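Local coordinates for 33 kDa chaperonin (Thermotoga maritima, PDB 1VQ0), which probably acts as a redox-regulated molecular chaperone, keeping thermally unfolding and oxidatively damaged proteins from aggregating irreversibly, at residues S27-R32 with G58-T63; A165-V170 with G181-Q186; S91-R96 with E235-K240. One frame throughout, in Å; residues are numbered along the deposited sequence.

Contact 1: residues S27-R32 with G58-T63; sequences SIVRMR and GAALVT
Val29 and Leu61 meet between strand 24-30 and helix 46-62. CG1 of Val29 lies 3.6 Å from CD2 of Leu61, and the two side chains cross obliquely. The Leu61 side chain leaves the helix flank and turns its CD2 branch in over the strand, where it also comes within 4.0 Å of Ile28 CA. Beside them, SD of Met31 rests 3.5 Å from CB of Ala60. A bend at the end of the methionine chain (chi3 -86°) leaves its CE at 4.2 Å from the same Ala60 CB, so one small methyl meets both terminal atoms.

The polar interactions end on two backbone carbonyls of 58-63. OG of Ser27 donates across the contact to O of Leu61; at 2.5 Å the bond is very short, and its exact length is doubtful. Within 58-63, OG1 of Thr63 donates in the carbonyl plane to O of Ala60 at 2.6 Å. Thr63 N reaches the same oxygen, so two donors from a single residue grip it.

The axes of strand 27-30 and helix 58-62 approach to 8.1 Å with their directions 131° apart, and every touching residue is buried. Ile28 alternates to the opposite face of the strand and packs on Pro219, Val222 and Leu223 of helix 219-227. Strand 24-30 itself lies between strands 13-19 and 176-187. A helix laid aslant on one face of a sheet whose other face carries a further helix is the layered alpha/beta packing found here in the core of the Hsp33 fold.

Contact 2: residues A165-V170 with G181-Q186; sequences AFSIGV and GGFAVQ
In Phe183, chi1 of 59° puts CG between the backbone N and the carbonyl carbon; from there the ring reaches across the strand pair to Ser167. CB of Ser167 stands over one ring face, 3.6 Å from the centroid and displaced toward the rim. Phe166 takes a different first torsion, with CG anti to the carbonyl carbon (chi1 -74°), and its ring lies on the other face of the sheet beside Ala184. There the Ala184 CB sits over the ring, 3.8 Å from the Phe166 centroid. Both are CH-pi contacts within a cross-strand pair: Phe183 with Ser167 is a hydrogen-bonded pair, Phe166 with Ala184 a non-hydrogen-bonded one.

NE2 of Gln186 approaches CE1 of Phe166 to 3.8 Å, with amide and ring planes 78° apart. The amide is fixed from outside, its NE2 bonded to Ser164 OG and its OE1 to Arg25 NH2.

The backbones make six hydrogen bonds in three reciprocal pairs. Ala165 N to Val185 O measures 2.7 Å, whereas Gly169 N to Gly181 O lengthens to 3.1 Å. Between these pairs the alpha carbons add CH...O contacts, such as Ala184 CA to Ala165 O at 3.2 Å. Side chains are absent at Gly182, where a beta carbon would collide with Ser167 O.

Phe166 and Ile168 face helix 46-62, with Phe166 also on helix 149-160; Ala165, Phe183 and Val185 face Ile204 of helix 194-205. The strands run antiparallel and only ten residues separate the two segments: a beta hairpin whose strand 164-173 is outermost within the chain's large mixed sheet.

Contact 3: residues S91-R96 with E235-K240; sequences SEFTVR and ETAEIK
Ala237 CB sits over the centre of the Phe93 ring, 3.6 Å from the centroid and 6° off the ring normal, which makes this a clear CH-pi contact. Ile239 meets the same ring at its edge with CD1, the two side chains crossing at about a right angle. Farther along, CG1 of Val95 lies 4.2 Å from CG2 of Ile239. An alanine in place of Phe93 would probably leave the methyl of Ala237 without its aromatic cover and open a gap beside CD1 of Ile239.

Outward from this apolar patch the backbones take over. Lys240 N donates to Phe93 O at 3.2 Å, and Lys240 O accepts from Val95 N at 2.9 Å, so Lys240 is gripped on both sides of Thr94, its partner in a parallel bridge. CA of Ile239 adds a CH...O contact to Phe93 O at 3.2 Å. At the polar edge a water bridges Glu92 O at 3.0 Å and Glu238 O at 2.9 Å. Thr94 OG1 turns instead to Thr90 OG1.

Val34 of helix 32-42 packs on both Val95 and Ile239. Strand 235-241 lies between strand 94-99, to which it is parallel, and strand 13-19, to which it is antiparallel, and leads on to the zinc ligand Cys243.

Contacts 1 and 2 are buried, whereas contact 3 is only partly so and includes an exposed lysine. All three reach one mixed sheet but in different ways: contact 1 lays helix 46-62 on it, contact 2 pairs two antiparallel strands, and contact 3 joins two strands in parallel. Contacts 1 and 2 meet where strands 24-30 and 176-187 are neighbours, with Val29 N 2.9 Å from Gly182 O, probably a hydrogen bond. Contact 1 also meets contact 3, where Val29 CG2 and Ile239 CG1 pack at 3.9 Å. Contacts 2 and 3 do not touch. Chemistry follows place: mostly aliphatic in contact 1, regular backbone bonding with aromatic CH-pi contacts in contact 2, and one CH-pi contact, two backbone bonds and a bridging water in contact 3.

Contact 1: residues S27-R32 with G58-T63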
# COMPACT_ATOMS: atom_id res chain seq x y z
N SER A 27 -2.97 23.87 -7.93
CA SER A 27 -1.72 23.58 -8.64
C SER A 27 -2.12 23.68 -10.10
O SER A 27 -3.15 23.10 -10.47
CB SER A 27 -1.37 22.08 -8.40
OG SER A 27 -0.01 21.93 -8.39
N ILE A 28 -1.33 24.34 -10.94
CA ILE A 28 -1.53 24.30 -12.40
C ILE A 28 -0.16 24.38 -13.08
O ILE A 28 0.74 25.12 -12.66
CB ILE A 28 -2.48 25.44 -12.89
CG1 ILE A 28 -2.78 25.34 -14.38
CG2 ILE A 28 -1.84 26.83 -12.62
CD1 ILE A 28 -4.05 26.10 -14.82
N VAL A 29 0.02 23.57 -14.10
CA VAL A 29 1.38 23.31 -14.62
C VAL A 29 1.34 23.32 -16.14
O VAL A 29 0.38 22.85 -16.74
CB VAL A 29 2.02 22.01 -14.04
CG1 VAL A 29 1.41 20.72 -14.63
CG2 VAL A 29 3.54 22.01 -14.21
N ARG A 30 2.33 23.95 -16.73
CA ARG A 30 2.60 23.84 -18.15
C ARG A 30 4.01 23.27 -18.27
O ARG A 30 5.00 23.90 -17.86
CB ARG A 30 2.58 25.21 -18.81
CG ARG A 30 1.20 25.83 -18.92
CD ARG A 30 0.52 25.59 -20.24
NE ARG A 30 0.60 26.76 -21.11
CZ ARG A 30 0.60 26.75 -22.44
NH1 ARG A 30 0.54 25.62 -23.13
NH2 ARG A 30 0.72 27.92 -23.08
N MET A 31 4.10 22.11 -18.88
CA MET A 31 5.36 21.42 -18.90
C MET A 31 5.65 20.57 -20.15
O MET A 31 6.22 19.48 -20.04
CB MET A 31 5.48 20.59 -17.61
CG MET A 31 4.32 19.56 -17.35
SD MET A 31 4.52 18.72 -15.77
CE MET A 31 5.57 17.47 -16.30
N ARG A 32 5.30 21.10 -21.31
CA ARG A 32 5.64 20.45 -22.56
C ARG A 32 7.11 20.11 -22.71
O ARG A 32 7.44 19.00 -23.20
CB ARG A 32 5.09 21.18 -23.78
CG ARG A 32 5.78 22.37 -24.21
CD ARG A 32 5.39 22.75 -25.61
NE ARG A 32 6.11 23.93 -26.06
CZ ARG A 32 5.80 24.63 -27.15
NH1 ARG A 32 4.78 24.29 -27.94
NH2 ARG A 32 6.51 25.69 -27.45
N GLY A 58 0.71 14.56 -13.43
CA GLY A 58 0.19 14.13 -12.12
C GLY A 58 1.19 14.31 -11.01
O GLY A 58 0.93 15.03 -10.06
N ALA A 59 2.33 13.64 -11.12
CA ALA A 59 3.44 13.80 -10.18
C ALA A 59 3.87 15.30 -9.94
O ALA A 59 4.09 15.72 -8.79
CB ALA A 59 4.61 12.92 -10.61
N ALA A 60 3.99 16.06 -11.02
CA ALA A 60 4.35 17.47 -10.94
C ALA A 60 3.34 18.29 -10.17
O ALA A 60 3.72 19.16 -9.42
CB ALA A 60 4.47 18.06 -12.29
N LEU A 61 2.07 18.00 -10.38
CA LEU A 61 1.01 18.78 -9.74
C LEU A 61 1.01 18.73 -8.22
O LEU A 61 0.53 19.68 -7.56
CB LEU A 61 -0.37 18.39 -10.30
CG LEU A 61 -0.65 18.93 -11.71
CD1 LEU A 61 -1.89 18.29 -12.26
CD2 LEU A 61 -0.82 20.42 -11.81
N VAL A 62 1.55 17.64 -7.65
CA VAL A 62 1.56 17.45 -6.18
C VAL A 62 2.86 17.99 -5.59
O VAL A 62 2.94 18.14 -4.39
CB VAL A 62 1.33 15.99 -5.70
CG1 VAL A 62 -0.02 15.42 -6.25
CG2 VAL A 62 2.42 15.10 -6.19
N THR A 63 3.86 18.35 -6.42
CA THR A 63 5.17 18.84 -5.85
C THR A 63 5.10 19.93 -4.79
O THR A 63 5.91 19.88 -3.86
CB THR A 63 6.18 19.31 -6.90
OG1 THR A 63 5.57 20.19 -7.84
CG2 THR A 63 6.71 18.10 -7.74

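Contact 2: residues A165-V170 with G181-Q186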
# COMPACT_ATOMS: atom_id res chain seq x y z
N ALA A 165 -9.86 17.10 -7.66
CA ALA A 165 -10.09 17.11 -9.11
C ALA A 165 -8.77 17.35 -9.77
O ALA A 165 -8.05 18.29 -9.41
CB ALA A 165 -11.07 18.22 -9.50
N PHE A 166 -8.43 16.46 -10.69
CA PHE A 166 -7.27 16.61 -11.60
C PHE A 166 -7.75 16.69 -13.04
O PHE A 166 -8.63 15.93 -13.45
CB PHE A 166 -6.29 15.46 -11.47
CG PHE A 166 -5.46 15.45 -10.23
CD1 PHE A 166 -6.00 15.09 -9.00
CD2 PHE A 166 -4.11 15.73 -10.30
CE1 PHE A 166 -5.21 15.03 -7.85
CE2 PHE A 166 -3.34 15.72 -9.17
CZ PHE A 166 -3.87 15.33 -7.94
N SER A 167 -7.26 17.65 -13.79
CA SER A 167 -7.47 17.67 -15.24
C SER A 167 -6.15 17.75 -15.93
O SER A 167 -5.38 18.64 -15.64
CB SER A 167 -8.34 18.79 -15.66
OG SER A 167 -8.63 18.70 -17.06
N ILE A 168 -5.92 16.80 -16.85
CA ILE A 168 -4.59 16.54 -17.43
C ILE A 168 -4.70 16.23 -18.91
O ILE A 168 -5.60 15.50 -19.33
CB ILE A 168 -3.89 15.32 -16.70
CG1 ILE A 168 -3.63 15.57 -15.21
CG2 ILE A 168 -2.56 15.00 -17.38
CD1 ILE A 168 -3.10 14.37 -14.46
N GLY A 169 -3.78 16.77 -19.71
CA GLY A 169 -3.81 16.63 -21.17
C GLY A 169 -2.42 16.72 -21.75
O GLY A 169 -1.58 17.52 -21.29
N VAL A 170 -2.14 15.87 -22.74
CA VAL A 170 -0.90 15.90 -23.49
C VAL A 170 -1.26 15.87 -25.00
O VAL A 170 -1.91 14.96 -25.43
CB VAL A 170 -0.04 14.68 -23.20
CG1 VAL A 170 1.07 14.59 -24.22
CG2 VAL A 170 0.53 14.74 -21.79
N GLY A 181 0.15 19.66 -19.90
CA GLY A 181 -0.22 20.46 -18.76
C GLY A 181 -1.43 19.96 -18.03
O GLY A 181 -2.07 18.98 -18.42
N GLY A 182 -1.72 20.60 -16.91
CA GLY A 182 -2.95 20.28 -16.22
C GLY A 182 -3.12 21.02 -14.93
O GLY A 182 -2.31 21.88 -14.57
N PHE A 183 -4.19 20.70 -14.22
CA PHE A 183 -4.36 21.30 -12.89
C PHE A 183 -4.90 20.30 -11.91
O PHE A 183 -5.43 19.25 -12.31
CB PHE A 183 -5.27 22.53 -12.96
CG PHE A 183 -6.64 22.25 -13.49
CD1 PHE A 183 -7.62 21.68 -12.69
CD2 PHE A 183 -6.96 22.61 -14.81
CE1 PHE A 183 -8.90 21.43 -13.21
CE2 PHE A 183 -8.18 22.35 -15.35
CZ PHE A 183 -9.18 21.78 -14.54
N ALA A 184 -4.76 20.66 -10.64
CA ALA A 184 -5.29 19.93 -9.49
C ALA A 184 -5.96 20.91 -8.54
O ALA A 184 -5.39 21.95 -8.20
CB ALA A 184 -4.17 19.12 -8.75
N VAL A 185 -7.19 20.59 -8.14
CA VAL A 185 -7.91 21.33 -7.07
C VAL A 185 -8.31 20.31 -5.99
O VAL A 185 -8.88 19.26 -6.31
CB VAL A 185 -9.14 22.13 -7.62
CG1 VAL A 185 -9.80 22.98 -6.54
CG2 VAL A 185 -8.72 23.07 -8.75
N GLN A 186 -7.97 20.63 -4.73
CA GLN A 186 -8.08 19.73 -3.57
C GLN A 186 -8.63 20.42 -2.35
O GLN A 186 -8.22 21.54 -1.99
CB GLN A 186 -6.72 19.12 -3.24
CG GLN A 186 -6.12 18.34 -4.43
CD GLN A 186 -4.90 17.43 -4.13
OE1 GLN A 186 -3.80 17.92 -3.86
NE2 GLN A 186 -5.09 16.10 -4.25

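Contact 3: residues S91-R96 with E235-K240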
# COMPACT_ATOMS: atom_id res chain seq x y z
N SER A 91 10.48 17.13 -3.82
CA SER A 91 10.28 18.41 -3.17
C SER A 91 11.07 19.55 -3.88
O SER A 91 10.70 20.71 -3.76
CB SER A 91 10.63 18.33 -1.70
OG SER A 91 11.90 17.77 -1.52
N GLU A 92 12.10 19.19 -4.67
CA GLU A 92 12.90 20.16 -5.45
C GLU A 92 12.29 20.43 -6.84
O GLU A 92 12.97 20.93 -7.74
CB GLU A 92 14.36 19.71 -5.64
CG GLU A 92 15.03 19.03 -4.45
CD GLU A 92 14.78 17.52 -4.46
OE1 GLU A 92 15.16 16.85 -5.47
OE2 GLU A 92 14.19 17.01 -3.46
N PHE A 93 11.02 20.06 -7.01
CA PHE A 93 10.25 20.36 -8.20
C PHE A 93 10.82 19.69 -9.46
O PHE A 93 10.68 20.20 -10.59
CB PHE A 93 10.13 21.89 -8.37
CG PHE A 93 9.35 22.56 -7.28
CD1 PHE A 93 7.97 22.51 -7.28
CD2 PHE A 93 9.99 23.22 -6.25
CE1 PHE A 93 7.24 23.12 -6.28
CE2 PHE A 93 9.27 23.87 -5.22
CZ PHE A 93 7.89 23.81 -5.25
N THR A 94 11.46 18.52 -9.28
CA THR A 94 11.89 17.75 -10.43
C THR A 94 11.03 16.49 -10.63
O THR A 94 10.32 16.06 -9.73
CB THR A 94 13.40 17.37 -10.38
OG1 THR A 94 13.63 16.35 -9.40
CG2 THR A 94 14.27 18.56 -9.99
N VAL A 95 11.11 15.92 -11.82
CA VAL A 95 10.41 14.70 -12.13
C VAL A 95 11.29 13.72 -12.94
O VAL A 95 12.25 14.10 -13.56
CB VAL A 95 9.08 14.88 -12.90
CG1 VAL A 95 8.12 15.69 -12.10
CG2 VAL A 95 9.29 15.55 -14.26
N ARG A 96 10.90 12.47 -12.90
CA ARG A 96 11.43 11.48 -13.80
C ARG A 96 10.42 10.35 -13.85
O ARG A 96 9.54 10.27 -13.03
CB ARG A 96 12.81 11.00 -13.35
CG ARG A 96 12.84 10.40 -11.92
CD ARG A 96 14.20 9.83 -11.56
NE ARG A 96 14.18 9.19 -10.26
CZ ARG A 96 15.18 8.58 -9.68
NH1 ARG A 96 16.35 8.43 -10.31
NH2 ARG A 96 15.00 8.04 -8.46
N GLU A 235 2.29 31.26 -5.90
CA GLU A 235 3.71 30.93 -6.03
C GLU A 235 3.98 30.11 -7.32
O GLU A 235 3.12 29.42 -7.84
CB GLU A 235 4.17 30.15 -4.79
CG GLU A 235 4.42 31.06 -3.62
CD GLU A 235 4.66 30.34 -2.30
OE1 GLU A 235 3.71 29.73 -1.72
OE2 GLU A 235 5.82 30.44 -1.84
N THR A 236 5.20 30.24 -7.82
CA THR A 236 5.65 29.55 -9.03
C THR A 236 6.94 28.76 -8.82
O THR A 236 7.75 29.07 -7.98
CB THR A 236 5.91 30.55 -10.18
OG1 THR A 236 6.97 31.42 -9.81
CG2 THR A 236 4.74 31.46 -10.41
N ALA A 237 7.11 27.70 -9.58
CA ALA A 237 8.41 27.05 -9.59
C ALA A 237 8.66 26.42 -10.96
O ALA A 237 7.76 26.15 -11.73
CB ALA A 237 8.47 26.00 -8.53
N GLU A 238 9.91 26.12 -11.23
CA GLU A 238 10.32 25.47 -12.47
C GLU A 238 10.33 23.97 -12.27
O GLU A 238 10.93 23.46 -11.33
CB GLU A 238 11.71 25.95 -12.81
CG GLU A 238 12.22 25.70 -14.20
CD GLU A 238 13.57 26.40 -14.45
OE1 GLU A 238 13.85 27.44 -13.80
OE2 GLU A 238 14.35 25.89 -15.32
N ILE A 239 9.62 23.26 -13.14
CA ILE A 239 9.62 21.76 -13.13
C ILE A 239 10.70 21.31 -14.09
O ILE A 239 10.76 21.84 -15.21
CB ILE A 239 8.24 21.19 -13.56
CG1 ILE A 239 7.13 21.72 -12.64
CG2 ILE A 239 8.23 19.65 -13.59
CD1 ILE A 239 7.20 21.23 -11.20
N LYS A 240 11.60 20.43 -13.64
CA LYS A 240 12.67 19.95 -14.53
C LYS A 240 12.71 18.45 -14.52
O LYS A 240 12.51 17.85 -13.46
CB LYS A 240 14.08 20.43 -14.11
CG LYS A 240 14.26 21.87 -13.57
CD LYS A 240 14.87 22.83 -14.54
CE LYS A 240 16.37 23.11 -14.29
NZ LYS A 240 16.71 24.39 -13.52
O HOH W 1 13.44 22.29 -10.41